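Quinone oxidoreductase (Thermus thermophilus, PDB 1IZ0) binds NADPH and probably uses it to reduce quinones. Local coordinates at residues Ala3-Leu9 / Pro55-Pro59; Val32-Asn38 / Lys297-Leu302; Leu116-Ala121 / Leu240-Leu244; Ala121-Glu127 / Gly212-Tyr216. All coordinates share one frame; numbering follows the deposited sequence.

Interaction 1: Ala3-Leu9 / Pro55-Pro59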
loop_
_atom_site.group_PDB
_atom_site.type_symbol
_atom_site.label_atom_id
_atom_site.label_comp_id
_atom_site.label_asym_id
_atom_site.label_seq_id
_atom_site.Cartn_x
_atom_site.Cartn_y
_atom_site.Cartn_z
ATOM N N ALA A 3 -18.226 -10.088 13.501
ATOM C CA ALA A 3 -17.677 -9.581 12.251
ATOM C C ALA A 3 -18.378 -8.308 11.832
ATOM O O ALA A 3 -19.525 -8.068 12.209
ATOM C CB ALA A 3 -17.821 -10.629 11.152
ATOM N N TRP A 4 -17.679 -7.490 11.052
ATOM C CA TRP A 4 -18.254 -6.253 10.552
ATOM C C TRP A 4 -18.755 -6.503 9.141
ATOM O O TRP A 4 -18.038 -7.045 8.294
ATOM C CB TRP A 4 -17.222 -5.122 10.551
ATOM C CG TRP A 4 -16.913 -4.601 11.923
ATOM C CD1 TRP A 4 -15.830 -4.907 12.698
ATOM C CD2 TRP A 4 -17.702 -3.679 12.687
ATOM N NE1 TRP A 4 -15.893 -4.229 13.894
ATOM C CE2 TRP A 4 -17.030 -3.467 13.914
ATOM C CE3 TRP A 4 -18.912 -3.009 12.452
ATOM C CZ2 TRP A 4 -17.528 -2.611 14.905
ATOM C CZ3 TRP A 4 -19.408 -2.155 13.442
ATOM C CH2 TRP A 4 -18.712 -1.965 14.653
ATOM N N VAL A 5 -20.001 -6.121 8.895
ATOM C CA VAL A 5 -20.595 -6.316 7.587
ATOM C C VAL A 5 -21.149 -5.015 7.045
ATOM O O VAL A 5 -21.744 -4.225 7.779
ATOM C CB VAL A 5 -21.731 -7.356 7.648
ATOM C CG1 VAL A 5 -22.302 -7.588 6.252
ATOM C CG2 VAL A 5 -21.201 -8.661 8.220
ATOM N N LEU A 6 -20.935 -4.797 5.754
ATOM C CA LEU A 6 -21.421 -3.606 5.072
ATOM C C LEU A 6 -22.594 -4.094 4.222
ATOM O O LEU A 6 -22.401 -4.829 3.254
ATOM C CB LEU A 6 -20.300 -3.027 4.200
ATOM C CG LEU A 6 -20.379 -1.646 3.523
ATOM C CD1 LEU A 6 -21.009 -1.775 2.167
ATOM C CD2 LEU A 6 -21.125 -0.659 4.400
ATOM N N LYS A 7 -23.810 -3.712 4.600
ATOM C CA LYS A 7 -24.999 -4.139 3.869
ATOM C C LYS A 7 -25.388 -3.232 2.708
ATOM O O LYS A 7 -26.132 -3.640 1.815
ATOM C CB LYS A 7 -26.172 -4.297 4.842
ATOM C CG LYS A 7 -25.963 -5.454 5.813
ATOM C CD LYS A 7 -27.092 -5.592 6.818
ATOM C CE LYS A 7 -26.845 -6.786 7.733
ATOM N NZ LYS A 7 -27.892 -6.902 8.787
ATOM N N ARG A 8 -24.886 -2.003 2.708
ATOM C CA ARG A 8 -25.198 -1.075 1.628
ATOM C C ARG A 8 -24.009 -0.174 1.316
ATOM O O ARG A 8 -23.354 0.347 2.222
ATOM C CB ARG A 8 -26.402 -0.190 1.992
ATOM C CG ARG A 8 -27.711 -0.930 2.285
ATOM C CD ARG A 8 -28.857 0.060 2.495
ATOM N NE ARG A 8 -28.531 1.032 3.535
ATOM C CZ ARG A 8 -28.539 0.764 4.837
ATOM N NH1 ARG A 8 -28.871 -0.449 5.264
ATOM N NH2 ARG A 8 -28.192 1.701 5.709
ATOM N N LEU A 9 -23.729 0.003 0.029
ATOM C CA LEU A 9 -22.643 0.873 -0.385
ATOM C C LEU A 9 -22.969 2.265 0.148
ATOM O O LEU A 9 -24.115 2.712 0.076
ATOM C CB LEU A 9 -22.550 0.897 -1.915
ATOM C CG LEU A 9 -21.514 -0.008 -2.599
ATOM C CD1 LEU A 9 -21.250 -1.253 -1.795
ATOM C CD2 LEU A 9 -21.999 -0.351 -3.997
ATOM N N PRO A 55 -22.579 -6.020 -2.031
ATOM C CA PRO A 55 -22.972 -6.221 -0.634
ATOM C C PRO A 55 -24.011 -7.336 -0.545
ATOM O O PRO A 55 -24.682 -7.644 -1.525
ATOM C CB PRO A 55 -23.558 -4.867 -0.248
ATOM C CG PRO A 55 -22.758 -3.917 -1.071
ATOM C CD PRO A 55 -22.722 -4.605 -2.414
ATOM N N PRO A 56 -24.152 -7.954 0.634
ATOM C CA PRO A 56 -23.369 -7.622 1.828
ATOM C C PRO A 56 -21.999 -8.294 1.812
ATOM O O PRO A 56 -21.817 -9.338 1.185
ATOM C CB PRO A 56 -24.250 -8.126 2.966
ATOM C CG PRO A 56 -24.900 -9.328 2.368
ATOM C CD PRO A 56 -25.263 -8.864 0.967
ATOM N N PHE A 57 -21.030 -7.676 2.481
ATOM C CA PHE A 57 -19.694 -8.250 2.558
ATOM C C PHE A 57 -18.910 -7.702 3.738
ATOM O O PHE A 57 -19.181 -6.609 4.234
ATOM C CB PHE A 57 -18.908 -8.029 1.249
ATOM C CG PHE A 57 -18.549 -6.590 0.968
ATOM C CD1 PHE A 57 -19.238 -5.865 0.001
ATOM C CD2 PHE A 57 -17.486 -5.977 1.635
ATOM C CE1 PHE A 57 -18.874 -4.554 -0.304
ATOM C CE2 PHE A 57 -17.112 -4.671 1.342
ATOM C CZ PHE A 57 -17.808 -3.955 0.367
ATOM N N ILE A 58 -17.941 -8.483 4.187
ATOM C CA ILE A 58 -17.092 -8.114 5.307
ATOM C C ILE A 58 -15.881 -7.364 4.769
ATOM O O ILE A 58 -15.074 -7.935 4.041
ATOM C CB ILE A 58 -16.607 -9.377 6.043
ATOM C CG1 ILE A 58 -17.816 -10.166 6.551
ATOM C CG2 ILE A 58 -15.660 -9.003 7.179
ATOM C CD1 ILE A 58 -17.466 -11.557 7.050
ATOM N N PRO A 59 -15.746 -6.070 5.104
ATOM C CA PRO A 59 -14.599 -5.289 4.625
ATOM C C PRO A 59 -13.300 -5.884 5.167
ATOM O O PRO A 59 -13.332 -6.746 6.049
ATOM C CB PRO A 59 -14.872 -3.897 5.188
ATOM C CG PRO A 59 -16.358 -3.837 5.239
ATOM C CD PRO A 59 -16.717 -5.201 5.790
#
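L6 and F57 exchange two backbone hydrogen bonds, showing how a proline-rich loop with few amide protons can still pair with a strand. L6 N donates to F57 O at 2.9 Å, almost straight at 171°, while the return bond from F57 N to L6 O is longer at 3.3 Å. They form a single antiparallel bridge of the hydrogen-bonded kind; P55, P56 and P59 have no N-H with which to extend it. CA-H...O contacts supplement the bridge. I58 CA lies 3.3 Å from W4 O, and P56, which follows a cis peptide bond, brings its CA equally near L6 O.

Carbon contacts make up the rest. V5 splits its two methyls between neighbours: CG1, anti to the backbone N (chi1 -178°), lies alongside P56 at 3.9 Å from its CB, while CG2 meets I58 CG1 at 4.1 Å. L6 turns to other partners, with CB 4.2 Å from P59 CG and CD1 4.3 Å from F57 CZ. The polar ends of W4 and K7 lead away from the contact: K7 forms a salt bridge with E14, and W4 NE1 donates to F279 O.

With no polar side chain bonded across it, the join between strand 2-6 and the loop leading to strand 62-67 rests on backbone polarity and on the fit of branched chains against proline rings rather than on charge.

Interaction 2: Val32-Asn38 / Lys297-Leu302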
loop_
_atom_site.group_PDB
_atom_site.type_symbol
_atom_site.label_atom_id
_atom_site.label_comp_id
_atom_site.label_asym_id
_atom_site.label_seq_id
_atom_site.Cartn_x
_atom_site.Cartn_y
_atom_site.Cartn_z
ATOM N N VAL A 32 -7.877 -14.193 13.057
ATOM C CA VAL A 32 -7.382 -12.839 12.865
ATOM C C VAL A 32 -6.858 -12.112 14.110
ATOM O O VAL A 32 -7.485 -12.120 15.175
ATOM C CB VAL A 32 -8.490 -11.978 12.211
ATOM C CG1 VAL A 32 -7.953 -10.611 11.829
ATOM C CG2 VAL A 32 -9.040 -12.699 10.984
ATOM N N GLU A 33 -5.697 -11.480 13.957
ATOM C CA GLU A 33 -5.081 -10.712 15.033
ATOM C C GLU A 33 -5.080 -9.228 14.672
ATOM O O GLU A 33 -5.309 -8.372 15.524
ATOM C CB GLU A 33 -3.642 -11.176 15.272
ATOM C CG GLU A 33 -3.533 -12.539 15.933
ATOM C CD GLU A 33 -2.091 -12.953 16.154
ATOM O OE1 GLU A 33 -1.364 -13.140 15.157
ATOM O OE2 GLU A 33 -1.680 -13.082 17.325
ATOM N N ALA A 34 -4.828 -8.929 13.401
ATOM C CA ALA A 34 -4.790 -7.546 12.948
ATOM C C ALA A 34 -5.249 -7.434 11.499
ATOM O O ALA A 34 -5.170 -8.396 10.728
ATOM C CB ALA A 34 -3.378 -6.983 13.099
ATOM N N VAL A 35 -5.740 -6.252 11.142
ATOM C CA VAL A 35 -6.219 -5.999 9.796
ATOM C C VAL A 35 -5.703 -4.640 9.359
ATOM O O VAL A 35 -5.894 -3.642 10.058
ATOM C CB VAL A 35 -7.767 -5.984 9.745
ATOM C CG1 VAL A 35 -8.232 -5.877 8.313
ATOM C CG2 VAL A 35 -8.330 -7.242 10.391
ATOM N N GLY A 36 -5.035 -4.597 8.214
ATOM C CA GLY A 36 -4.524 -3.333 7.723
ATOM C C GLY A 36 -5.540 -2.738 6.768
ATOM O O GLY A 36 -6.015 -3.423 5.873
ATOM N N LEU A 37 -5.882 -1.470 6.954
ATOM C CA LEU A 37 -6.856 -0.832 6.082
ATOM C C LEU A 37 -6.179 -0.044 4.972
ATOM O O LEU A 37 -5.075 0.485 5.147
ATOM C CB LEU A 37 -7.774 0.087 6.895
ATOM C CG LEU A 37 -8.602 -0.613 7.982
ATOM C CD1 LEU A 37 -9.579 0.385 8.593
ATOM C CD2 LEU A 37 -9.363 -1.787 7.385
ATOM N N ASN A 38 -6.851 0.029 3.829
ATOM C CA ASN A 38 -6.322 0.729 2.665
ATOM C C ASN A 38 -7.362 1.693 2.108
ATOM O O ASN A 38 -8.560 1.508 2.308
ATOM C CB ASN A 38 -5.960 -0.289 1.582
ATOM C CG ASN A 38 -4.984 -1.332 2.072
ATOM O OD1 ASN A 38 -3.781 -1.081 2.155
ATOM N ND2 ASN A 38 -5.501 -2.512 2.421
ATOM N N LYS A 297 0.402 3.268 8.398
ATOM C CA LYS A 297 -0.734 2.393 8.147
ATOM C C LYS A 297 -1.802 2.400 9.232
ATOM O O LYS A 297 -1.483 2.359 10.422
ATOM C CB LYS A 297 -0.230 0.956 8.002
ATOM C CG LYS A 297 -1.267 -0.029 7.515
ATOM C CD LYS A 297 -1.330 -0.008 5.995
ATOM C CE LYS A 297 -2.095 -1.206 5.458
ATOM N NZ LYS A 297 -1.991 -1.258 3.978
ATOM N N VAL A 298 -3.069 2.426 8.819
ATOM C CA VAL A 298 -4.179 2.373 9.768
ATOM C C VAL A 298 -4.407 0.890 10.005
ATOM O O VAL A 298 -4.633 0.137 9.064
ATOM C CB VAL A 298 -5.486 2.974 9.199
ATOM C CG1 VAL A 298 -6.624 2.756 10.196
ATOM C CG2 VAL A 298 -5.311 4.466 8.926
ATOM N N VAL A 299 -4.348 0.470 11.258
ATOM C CA VAL A 299 -4.512 -0.932 11.588
ATOM C C VAL A 299 -5.589 -1.192 12.634
ATOM O O VAL A 299 -5.711 -0.454 13.608
ATOM C CB VAL A 299 -3.179 -1.514 12.121
ATOM C CG1 VAL A 299 -3.383 -2.954 12.605
ATOM C CG2 VAL A 299 -2.114 -1.451 11.030
ATOM N N VAL A 300 -6.368 -2.247 12.423
ATOM C CA VAL A 300 -7.395 -2.642 13.376
ATOM C C VAL A 300 -6.837 -3.876 14.085
ATOM O O VAL A 300 -6.440 -4.853 13.442
ATOM C CB VAL A 300 -8.727 -2.992 12.682
ATOM C CG1 VAL A 300 -9.743 -3.456 13.716
ATOM C CG2 VAL A 300 -9.268 -1.759 11.943
ATOM N N ARG A 301 -6.791 -3.817 15.411
ATOM C CA ARG A 301 -6.255 -4.905 16.220
ATOM C C ARG A 301 -7.386 -5.636 16.932
ATOM O O ARG A 301 -8.234 -5.002 17.563
ATOM C CB ARG A 301 -5.305 -4.321 17.266
ATOM C CG ARG A 301 -3.957 -4.984 17.379
ATOM C CD ARG A 301 -4.048 -6.424 17.829
ATOM N NE ARG A 301 -2.736 -6.907 18.257
ATOM C CZ ARG A 301 -2.486 -8.154 18.632
ATOM N NH1 ARG A 301 -3.459 -9.054 18.628
ATOM N NH2 ARG A 301 -1.270 -8.497 19.026
ATOM N N LEU A 302 -7.401 -6.963 16.843
ATOM C CA LEU A 302 -8.435 -7.748 17.511
ATOM C C LEU A 302 -7.971 -8.259 18.876
ATOM O O LEU A 302 -8.813 -8.311 19.804
ATOM C CB LEU A 302 -8.883 -8.924 16.636
ATOM C CG LEU A 302 -9.754 -8.505 15.452
ATOM C CD1 LEU A 302 -8.894 -7.833 14.386
ATOM C CD2 LEU A 302 -10.454 -9.715 14.880
ATOM O OXT LEU A 302 -6.776 -8.610 19.000
HETATM O O HOH W 1 -3.572 2.554 5.948
#
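K297 NZ is gripped by two oxygens, N38 OD1 at 2.6 Å and a carboxylate oxygen of E62, the second as a salt bridge. The ammonium stands 34° out of the N38 amide plane. A bend at chi2 (85°) folds the lysine chain back over the strand partner, so that CE passes 3.9 Å from G36 CA, at a spot where any side chain on G36 would collide with it. A methionine in place of K297 would probably leave E62 without this counter-charge and N38 OD1 without this donor.

Beyond the lysine lies an antiparallel ladder. V35 and V300 trade two bonds, each 2.8 Å between V35 N and V300 O and between V300 N and V35 O. At L37 only one direct bond remains, L37 N to V298 O at 2.9 Å; a water takes the other place, donating to L37 O and accepting from V298 N. L37 CD1 touches both V300 CG2 (4.0 Å) and V298 CG1, on the face covered by A285 of helix 282-288. Towards the chain end L302 N reaches E33 O at 2.8 Å, where E33 and A34 form a classic bulge opposite V64.

Strand 297-301 thus brings the C-terminus back into the GroES-like domain, as in the medium-chain dehydrogenases, with K297 beside A137 of the NADPH site.

Interaction 3: Leu116-Ala121 / Leu240-Leu244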
loop_
_atom_site.group_PDB
_atom_site.type_symbol
_atom_site.label_atom_id
_atom_site.label_comp_id
_atom_site.label_asym_id
_atom_site.label_seq_id
_atom_site.Cartn_x
_atom_site.Cartn_y
_atom_site.Cartn_z
ATOM N N LEU A 116 6.670 -3.718 -6.863
ATOM C CA LEU A 116 6.184 -4.057 -8.198
ATOM C C LEU A 116 6.045 -2.823 -9.084
ATOM O O LEU A 116 6.176 -2.907 -10.309
ATOM C CB LEU A 116 4.851 -4.809 -8.106
ATOM C CG LEU A 116 4.996 -6.238 -7.564
ATOM C CD1 LEU A 116 3.633 -6.833 -7.247
ATOM C CD2 LEU A 116 5.738 -7.093 -8.588
ATOM N N ALA A 117 5.784 -1.677 -8.470
ATOM C CA ALA A 117 5.650 -0.445 -9.236
ATOM C C ALA A 117 7.034 -0.043 -9.754
ATOM O O ALA A 117 7.203 0.269 -10.935
ATOM C CB ALA A 117 5.065 0.664 -8.359
ATOM N N LEU A 118 8.027 -0.059 -8.869
ATOM C CA LEU A 118 9.382 0.305 -9.264
ATOM C C LEU A 118 9.958 -0.753 -10.202
ATOM O O LEU A 118 10.603 -0.427 -11.213
ATOM C CB LEU A 118 10.266 0.472 -8.019
ATOM C CG LEU A 118 9.933 1.697 -7.150
ATOM C CD1 LEU A 118 10.458 1.503 -5.735
ATOM C CD2 LEU A 118 10.523 2.955 -7.789
ATOM N N LYS A 119 9.717 -2.021 -9.881
ATOM C CA LYS A 119 10.224 -3.104 -10.712
ATOM C C LYS A 119 9.671 -2.966 -12.128
ATOM O O LYS A 119 10.397 -3.158 -13.098
ATOM C CB LYS A 119 9.833 -4.459 -10.120
ATOM N N ARG A 120 8.394 -2.615 -12.255
ATOM C CA ARG A 120 7.819 -2.470 -13.588
ATOM C C ARG A 120 8.350 -1.255 -14.344
ATOM O O ARG A 120 8.417 -1.272 -15.573
ATOM C CB ARG A 120 6.293 -2.383 -13.546
ATOM C CG ARG A 120 5.709 -2.475 -14.963
ATOM C CD ARG A 120 4.241 -2.165 -15.022
ATOM N NE ARG A 120 3.467 -3.094 -14.214
ATOM C CZ ARG A 120 2.192 -2.908 -13.899
ATOM N NH1 ARG A 120 1.557 -1.826 -14.329
ATOM N NH2 ARG A 120 1.561 -3.795 -13.142
ATOM N N ALA A 121 8.703 -0.196 -13.623
ATOM C CA ALA A 121 9.249 0.994 -14.273
ATOM C C ALA A 121 10.755 0.796 -14.478
ATOM O O ALA A 121 11.482 1.734 -14.807
ATOM C CB ALA A 121 8.986 2.229 -13.423
ATOM N N LEU A 240 2.835 4.643 -16.779
ATOM C CA LEU A 240 2.434 3.269 -16.532
ATOM C C LEU A 240 1.298 3.216 -15.524
ATOM O O LEU A 240 1.440 3.694 -14.401
ATOM C CB LEU A 240 3.622 2.457 -16.006
ATOM C CG LEU A 240 4.906 2.498 -16.844
ATOM C CD1 LEU A 240 5.586 3.843 -16.673
ATOM C CD2 LEU A 240 5.853 1.391 -16.389
ATOM N N GLY A 241 0.167 2.651 -15.938
ATOM C CA GLY A 241 -0.964 2.535 -15.039
ATOM C C GLY A 241 -0.644 1.348 -14.166
ATOM O O GLY A 241 -0.061 0.368 -14.641
ATOM N N PHE A 242 -1.015 1.413 -12.897
ATOM C CA PHE A 242 -0.708 0.317 -11.993
ATOM C C PHE A 242 -1.869 -0.086 -11.095
ATOM O O PHE A 242 -2.547 0.758 -10.523
ATOM C CB PHE A 242 0.511 0.699 -11.137
ATOM C CG PHE A 242 0.954 -0.379 -10.189
ATOM C CD1 PHE A 242 0.276 -0.596 -8.997
ATOM C CD2 PHE A 242 2.021 -1.208 -10.517
ATOM C CE1 PHE A 242 0.651 -1.629 -8.146
ATOM C CE2 PHE A 242 2.404 -2.246 -9.676
ATOM C CZ PHE A 242 1.720 -2.459 -8.491
ATOM N N TRP A 243 -2.089 -1.390 -10.982
ATOM C CA TRP A 243 -3.132 -1.935 -10.118
ATOM C C TRP A 243 -2.628 -3.284 -9.613
ATOM O O TRP A 243 -2.446 -4.226 -10.387
ATOM C CB TRP A 243 -4.454 -2.094 -10.876
ATOM C CG TRP A 243 -5.567 -2.529 -9.973
ATOM C CD1 TRP A 243 -5.684 -2.263 -8.638
ATOM C CD2 TRP A 243 -6.717 -3.308 -10.331
ATOM N NE1 TRP A 243 -6.832 -2.830 -8.141
ATOM C CE2 TRP A 243 -7.486 -3.477 -9.158
ATOM C CE3 TRP A 243 -7.171 -3.883 -11.528
ATOM C CZ2 TRP A 243 -8.684 -4.198 -9.143
ATOM C CZ3 TRP A 243 -8.366 -4.604 -11.514
ATOM C CH2 TRP A 243 -9.109 -4.753 -10.325
ATOM N N LEU A 244 -2.396 -3.360 -8.306
ATOM C CA LEU A 244 -1.859 -4.553 -7.652
ATOM C C LEU A 244 -2.626 -5.872 -7.821
ATOM O O LEU A 244 -2.041 -6.896 -8.186
ATOM C CB LEU A 244 -1.673 -4.245 -6.156
ATOM C CG LEU A 244 -0.820 -5.085 -5.195
ATOM C CD1 LEU A 244 -1.664 -6.171 -4.589
ATOM C CD2 LEU A 244 0.398 -5.655 -5.904
#
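F242 turns its ring against L116 and A117 where helix 108-120 packs beside strand 238-241, an edge strand of the Rossmann-fold parallel sheet. The contact illustrates a division of labour, close carbon packing inside and a long polar chain at the border.

In the tight part, CG of F242 is anti to its backbone N (chi1 -178°), which carries the ring towards the helix. A117 CB sits over one face of it, 4.2 Å from F242 CE2, whereas L116 CB comes in at the edge, 3.9 Å from the same CE2. V215 of the neighbouring strand touches both A117 and F242. Further along, L240 pushes a single methyl into the helix end, its CD2 lying 3.8 Å from R120 O and 4.0 Å from A121 CA.

The solvent side belongs to the exposed G241 and the partly exposed R120. The arginine chain slides past L240 in the opposite direction, then bends at chi3 (-61°) and brings its guanidinium beside F242. The two planes are 29° apart, with F242 CD2 over one face of the guanidinium and 3.7 Å from R120 NH2. Cutting R120 back to alanine is likely to remove this cover from the F242 ring and leave G241 O without its close cationic neighbour.

F242 and L244 belong to the NADPH site, so the helix backs residues that meet the cofactor. At that end L116 CD1 and L244 CD2 touch at 3.7 Å, the two side chains crossing at about a right angle.

Interaction 4: Ala121-Glu127 / Gly212-Tyr216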
loop_
_atom_site.group_PDB
_atom_site.type_symbol
_atom_site.label_atom_id
_atom_site.label_comp_id
_atom_site.label_asym_id
_atom_site.label_seq_id
_atom_site.Cartn_x
_atom_site.Cartn_y
_atom_site.Cartn_z
ATOM N N ALA A 121 8.703 -0.196 -13.623
ATOM C CA ALA A 121 9.249 0.994 -14.273
ATOM C C ALA A 121 10.755 0.796 -14.478
ATOM O O ALA A 121 11.482 1.734 -14.807
ATOM C CB ALA A 121 8.986 2.229 -13.423
ATOM N N GLN A 122 11.215 -0.436 -14.281
ATOM C CA GLN A 122 12.625 -0.776 -14.438
ATOM C C GLN A 122 13.560 0.206 -13.719
ATOM O O GLN A 122 14.501 0.733 -14.312
ATOM C CB GLN A 122 12.978 -0.839 -15.928
ATOM C CG GLN A 122 12.187 -1.888 -16.705
ATOM C CD GLN A 122 12.459 -1.830 -18.202
ATOM O OE1 GLN A 122 13.593 -2.008 -18.648
ATOM N NE2 GLN A 122 11.415 -1.583 -18.983
ATOM N N ALA A 123 13.295 0.450 -12.438
ATOM C CA ALA A 123 14.126 1.355 -11.653
ATOM C C ALA A 123 15.519 0.741 -11.533
ATOM O O ALA A 123 15.666 -0.415 -11.142
ATOM C CB ALA A 123 13.522 1.551 -10.274
ATOM N N ARG A 124 16.540 1.516 -11.863
ATOM C CA ARG A 124 17.909 1.027 -11.799
ATOM C C ARG A 124 18.674 1.756 -10.685
ATOM O O ARG A 124 18.356 2.903 -10.351
ATOM C CB ARG A 124 18.592 1.267 -13.148
ATOM C CG ARG A 124 19.376 0.080 -13.698
ATOM C CD ARG A 124 18.536 -0.820 -14.603
ATOM N NE ARG A 124 17.580 -1.654 -13.883
ATOM C CZ ARG A 124 16.781 -2.545 -14.472
ATOM N NH1 ARG A 124 16.830 -2.712 -15.789
ATOM N NH2 ARG A 124 15.925 -3.265 -13.752
ATOM N N PRO A 125 19.687 1.096 -10.090
ATOM C CA PRO A 125 20.478 1.714 -9.017
ATOM C C PRO A 125 20.945 3.121 -9.401
ATOM O O PRO A 125 21.365 3.353 -10.534
ATOM C CB PRO A 125 21.645 0.745 -8.853
ATOM C CG PRO A 125 21.011 -0.589 -9.163
ATOM C CD PRO A 125 20.166 -0.271 -10.383
ATOM N N GLY A 126 20.865 4.059 -8.462
ATOM C CA GLY A 126 21.289 5.420 -8.746
ATOM C C GLY A 126 20.227 6.312 -9.381
ATOM O O GLY A 126 20.415 7.523 -9.469
ATOM N N GLU A 127 19.114 5.740 -9.831
ATOM C CA GLU A 127 18.069 6.562 -10.435
ATOM C C GLU A 127 17.323 7.417 -9.400
ATOM O O GLU A 127 17.201 7.045 -8.220
ATOM C CB GLU A 127 17.088 5.686 -11.236
ATOM C CG GLU A 127 17.732 5.094 -12.502
ATOM C CD GLU A 127 16.722 4.617 -13.550
ATOM O OE1 GLU A 127 15.913 3.716 -13.253
ATOM O OE2 GLU A 127 16.750 5.145 -14.684
ATOM N N GLY A 212 12.322 9.425 -18.533
ATOM C CA GLY A 212 11.603 9.294 -17.277
ATOM C C GLY A 212 10.299 8.525 -17.328
ATOM O O GLY A 212 9.655 8.434 -18.375
ATOM N N ARG A 213 9.903 7.941 -16.202
ATOM C CA ARG A 213 8.641 7.223 -16.176
ATOM C C ARG A 213 7.810 7.475 -14.932
ATOM O O ARG A 213 8.313 7.464 -13.802
ATOM C CB ARG A 213 8.846 5.713 -16.384
ATOM C CG ARG A 213 10.071 5.117 -15.736
ATOM C CD ARG A 213 11.063 4.642 -16.791
ATOM N NE ARG A 213 12.342 5.337 -16.662
ATOM C CZ ARG A 213 13.365 4.924 -15.916
ATOM N NH1 ARG A 213 13.286 3.795 -15.212
ATOM N NH2 ARG A 213 14.477 5.650 -15.877
ATOM N N LEU A 214 6.524 7.718 -15.170
ATOM C CA LEU A 214 5.554 7.972 -14.120
ATOM C C LEU A 214 4.664 6.743 -13.943
ATOM O O LEU A 214 4.123 6.211 -14.918
ATOM C CB LEU A 214 4.698 9.189 -14.489
ATOM C CG LEU A 214 3.683 9.674 -13.444
ATOM C CD1 LEU A 214 3.678 11.197 -13.428
ATOM C CD2 LEU A 214 2.287 9.121 -13.755
ATOM N N VAL A 215 4.528 6.291 -12.699
ATOM C CA VAL A 215 3.695 5.141 -12.386
ATOM C C VAL A 215 2.429 5.685 -11.740
ATOM O O VAL A 215 2.475 6.259 -10.657
ATOM C CB VAL A 215 4.395 4.187 -11.399
ATOM C CG1 VAL A 215 3.519 2.978 -11.143
ATOM C CG2 VAL A 215 5.743 3.748 -11.963
ATOM N N TYR A 216 1.299 5.517 -12.413
ATOM C CA TYR A 216 0.045 6.025 -11.887
ATOM C C TYR A 216 -0.601 5.011 -10.952
ATOM O O TYR A 216 -1.191 4.023 -11.391
ATOM C CB TYR A 216 -0.888 6.368 -13.045
ATOM C CG TYR A 216 -2.018 7.292 -12.673
ATOM C CD1 TYR A 216 -3.202 6.796 -12.124
ATOM C CD2 TYR A 216 -1.912 8.668 -12.883
ATOM C CE1 TYR A 216 -4.259 7.648 -11.797
ATOM C CE2 TYR A 216 -2.959 9.530 -12.560
ATOM C CZ TYR A 216 -4.131 9.014 -12.020
ATOM O OH TYR A 216 -5.176 9.858 -11.715
#
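Two bends in the R213 side chain, at chi2 (-113°) and chi3 (120°), bring its guanidinium to A121 and E127, illustrating how one arginine can join a helix end, a turn and a strand. E127 meets it end-on and at about a right angle, one oxygen to each nitrogen. The shorter arm of this salt bridge runs from R213 NH2 to E127 OE2 at 2.6 Å; R213 NH1 to E127 OE1 measures 3.3 Å. The carboxylate and guanidinium planes are 34° apart. R213 NH1 also donates to A121 O at 2.8 Å, nearly along the C=O axis, and R213 NE is taken by G211 O.

E127 OE1 has a second donor, R124 N at 2.7 Å, arriving from the opposite face of the carboxylate. That bond lies within the type II turn from R124 to E127 and ties the carboxylate to the turn. The positive group stands by a helix C-terminus, where the helix dipole is likely to favour it.

Apolar contact is slight, A121 CB resting 3.9 Å from V215 CG2. Helix 108-120 ends here in a Schellman motif with Q122 at C-prime, and the loop runs on into strand 128-131, E127 and A123 touching strand 190-195, which lies between that strand and strand 212-216.

In the fold
The four contacts fall into two groups. Interactions 1 and 2, with centres about 17 Å apart, lie on the same side of the chain's centre, in the GroES-like part; interactions 3 and 4, about 10 Å apart, share A121 and the parallel sheet of the Rossmann-type part, where strands 212-216 and 238-241 are neighbours. Interactions 1 and 4 are about 38 Å apart, on opposite sides of that centre. Along the sequence interaction 1 closes before interaction 3 opens, interaction 3 encloses interaction 4, and interaction 2 spans both, its two strands bracketing the nucleotide-binding part. NADPH-site residues flank interaction 2 and form part of interaction 3, consistent with a cofactor held between the two parts.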